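PDB 4LXR: protein toll, which serves as the receptor for cleaved, activated Spätzle, switching on Toll signalling in antifungal defence and in dorsal-ventral patterning of the fly embryo. Local coordinates for residues R414-D419 and L449-R454. Numbering follows the deposited sequence.
Sequences RHLHLD and LTLNLR. With NAG (2-acetamido-2-deoxy-beta-D-glucopyranose), chain F.
With chi1 of His415 at -53° and that of Thr450 at -57°, the imidazole and the threonine hydroxyl both stand anti to their own carbonyl carbons, and the two groups meet across neighbouring strands of a leucine-rich-repeat solenoid. His415 ND1 and Thr450 OG1 lie 2.8 Å apart in a hydrogen bond that either could donate, the hydroxyl arriving at the ring edge near its plane. These strands, 415-417 of LRR 12 and 450-452 of LRR 13, belong to the extracellular part of Toll and illustrate how such repeats stack: almost exactly parallel, with a ladder of backbone bonds between them. At its start Arg414 O accepts from both Leu449 N and Thr450 N; further on, Asn452 N reaches Leu416 O at 2.9 Å, almost straight. Side chains alternate between two faces. Leu416 and Leu451 share the face opposite the histidines, Leu416 CD2 resting 4.1 Å from Leu451 CD1, and Leu418 lies alongside Leu453 just past the strand ends, with Phe442 and Trp465 adding to this hydrophobic core. On the polar face the His417 ring turns its edge to the amide of Asn452, the two planes 80° apart. That amide, its CG anti to the backbone N, closes an Asx turn: OD1 accepts from Arg454 N at 3.1 Å. An alanine in place of Asn452 would probably leave Arg454 N without this acceptor and free the strand's exit to shift. Beyond the turn, the Arg454 side chain leads away from Asp419 to a salt bridge with Asp476, near an N-linked glycan, while Asp419 OD1 bonds to Ser395 of the preceding repeat. The other carboxylate oxygen, Asp419 OD2, accepts from a water at 2.9 Å, and the same water accepts from Asn452 ND2 at 3.2 Å.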
loop_
_atom_site.group_PDB
_atom_site.type_symbol
_atom_site.label_atom_id
_atom_site.label_comp_id
_atom_site.label_asym_id
_atom_site.label_seq_id
_atom_site.Cartn_x
_atom_site.Cartn_y
_atom_site.Cartn_z
ATOM N N ARG A 414 1.594 14.384 14.453
ATOM C CA ARG A 414 2.346 13.136 14.479
ATOM C C ARG A 414 2.634 12.576 13.071
ATOM O O ARG A 414 3.627 11.884 12.857
ATOM C CB ARG A 414 1.590 12.093 15.323
ATOM C CG ARG A 414 1.424 12.485 16.812
ATOM C CD ARG A 414 2.771 12.571 17.544
ATOM N NE ARG A 414 2.641 13.108 18.898
ATOM C CZ ARG A 414 2.888 14.370 19.241
ATOM N NH1 ARG A 414 3.282 15.261 18.336
ATOM N NH2 ARG A 414 2.735 14.750 20.497
ATOM N N HIS A 415 1.760 12.871 12.117
ATOM C CA HIS A 415 1.861 12.316 10.773
ATOM C C HIS A 415 1.646 13.406 9.724
ATOM O O HIS A 415 0.537 13.933 9.565
ATOM C CB HIS A 415 0.837 11.194 10.582
ATOM C CG HIS A 415 0.900 10.138 11.645
ATOM N ND1 HIS A 415 1.940 9.236 11.737
ATOM C CD2 HIS A 415 0.061 9.853 12.669
ATOM C CE1 HIS A 415 1.731 8.432 12.764
ATOM N NE2 HIS A 415 0.596 8.784 13.346
ATOM N N LEU A 416 2.716 13.730 9.009
ATOM C CA LEU A 416 2.723 14.825 8.058
ATOM C C LEU A 416 3.031 14.302 6.650
ATOM O O LEU A 416 4.135 13.843 6.377
ATOM C CB LEU A 416 3.740 15.884 8.492
ATOM C CG LEU A 416 3.897 17.089 7.560
ATOM C CD1 LEU A 416 2.531 17.738 7.244
ATOM C CD2 LEU A 416 4.850 18.099 8.171
ATOM N N HIS A 417 2.038 14.355 5.770
ATOM C CA HIS A 417 2.196 13.897 4.388
ATOM C C HIS A 417 2.202 15.056 3.405
ATOM O O HIS A 417 1.171 15.704 3.176
ATOM C CB HIS A 417 1.078 12.929 4.016
ATOM C CG HIS A 417 0.993 11.742 4.924
ATOM N ND1 HIS A 417 1.622 10.548 4.647
ATOM C CD2 HIS A 417 0.366 11.574 6.112
ATOM C CE1 HIS A 417 1.376 9.690 5.620
ATOM N NE2 HIS A 417 0.621 10.289 6.523
ATOM N N LEU A 418 3.369 15.293 2.817
ATOM C CA LEU A 418 3.548 16.349 1.845
ATOM C C LEU A 418 4.047 15.775 0.532
ATOM O O LEU A 418 4.660 16.487 -0.264
ATOM C CB LEU A 418 4.524 17.416 2.366
ATOM C CG LEU A 418 4.037 18.185 3.600
ATOM C CD1 LEU A 418 5.086 19.169 4.073
ATOM C CD2 LEU A 418 2.694 18.898 3.335
ATOM N N ASP A 419 3.767 14.496 0.294
ATOM C CA ASP A 419 4.272 13.827 -0.907
ATOM C C ASP A 419 3.666 14.369 -2.219
ATOM O O ASP A 419 2.506 14.743 -2.249
ATOM C CB ASP A 419 4.049 12.313 -0.809
ATOM C CG ASP A 419 2.656 11.959 -0.283
ATOM O OD1 ASP A 419 2.209 12.589 0.690
ATOM O OD2 ASP A 419 1.998 11.056 -0.842
ATOM N N LEU A 449 6.181 11.670 14.015
ATOM C CA LEU A 449 6.344 10.234 13.782
ATOM C C LEU A 449 6.517 9.902 12.299
ATOM O O LEU A 449 7.354 9.086 11.921
ATOM C CB LEU A 449 5.145 9.453 14.361
ATOM C CG LEU A 449 4.931 9.577 15.880
ATOM C CD1 LEU A 449 3.741 8.779 16.382
ATOM C CD2 LEU A 449 6.204 9.191 16.653
ATOM N N THR A 450 5.695 10.513 11.459
ATOM C CA THR A 450 5.776 10.299 10.026
ATOM C C THR A 450 6.060 11.619 9.334
ATOM O O THR A 450 5.319 12.598 9.491
ATOM C CB THR A 450 4.463 9.767 9.453
ATOM O OG1 THR A 450 4.089 8.551 10.107
ATOM C CG2 THR A 450 4.596 9.524 7.950
ATOM N N LEU A 451 7.137 11.643 8.564
ATOM C CA LEU A 451 7.407 12.756 7.674
ATOM C C LEU A 451 7.557 12.192 6.271
ATOM O O LEU A 451 8.588 11.615 5.920
ATOM C CB LEU A 451 8.678 13.504 8.094
ATOM C CG LEU A 451 9.057 14.712 7.232
ATOM C CD1 LEU A 451 7.854 15.637 7.005
ATOM C CD2 LEU A 451 10.235 15.474 7.857
ATOM N N ASN A 452 6.519 12.364 5.469
ATOM C CA ASN A 452 6.531 11.876 4.102
ATOM C C ASN A 452 6.719 13.024 3.120
ATOM O O ASN A 452 5.803 13.826 2.914
ATOM C CB ASN A 452 5.236 11.117 3.834
ATOM C CG ASN A 452 5.154 10.567 2.433
ATOM O OD1 ASN A 452 6.102 10.663 1.654
ATOM N ND2 ASN A 452 4.007 9.975 2.102
ATOM N N LEU A 453 7.916 13.089 2.532
ATOM C CA LEU A 453 8.289 14.128 1.582
ATOM C C LEU A 453 8.625 13.538 0.222
ATOM O O LEU A 453 9.340 14.138 -0.577
ATOM C CB LEU A 453 9.500 14.910 2.085
ATOM C CG LEU A 453 9.256 15.778 3.306
ATOM C CD1 LEU A 453 10.598 16.249 3.843
ATOM C CD2 LEU A 453 8.363 16.952 2.926
ATOM N N ARG A 454 8.103 12.349 -0.022
ATOM C CA ARG A 454 8.299 11.644 -1.275
ATOM C C ARG A 454 7.951 12.512 -2.488
ATOM O O ARG A 454 6.911 13.182 -2.493
ATOM C CB ARG A 454 7.401 10.425 -1.220
ATOM C CG ARG A 454 7.087 9.739 -2.509
ATOM C CD ARG A 454 6.289 8.483 -2.169
ATOM N NE ARG A 454 6.693 7.341 -2.967
ATOM C CZ ARG A 454 7.365 6.297 -2.506
ATOM N NH1 ARG A 454 7.715 6.220 -1.227
ATOM N NH2 ARG A 454 7.682 5.325 -3.334
HETATM C C1 NAG F . 11.196 2.981 -0.666
HETATM C C2 NAG F . 10.741 1.584 -0.214
HETATM C C3 NAG F . 10.809 0.585 -1.377
HETATM C C4 NAG F . 10.162 1.145 -2.639
HETATM C C5 NAG F . 10.707 2.541 -2.914
HETATM C C6 NAG F . 10.089 3.204 -4.124
HETATM C C7 NAG F . 11.049 0.699 2.062
HETATM C C8 NAG F . 9.555 0.707 2.178
HETATM N N2 NAG F . 11.551 1.121 0.897
HETATM O O3 NAG F . 10.158 -0.618 -0.983
HETATM O O4 NAG F . 10.514 0.361 -3.776
HETATM O O5 NAG F . 10.446 3.382 -1.788
HETATM O O6 NAG F . 8.701 3.434 -3.928
HETATM O O7 NAG F . 11.771 0.318 2.977
HETATM O O HOH W 1 3.299 8.492 -0.597
#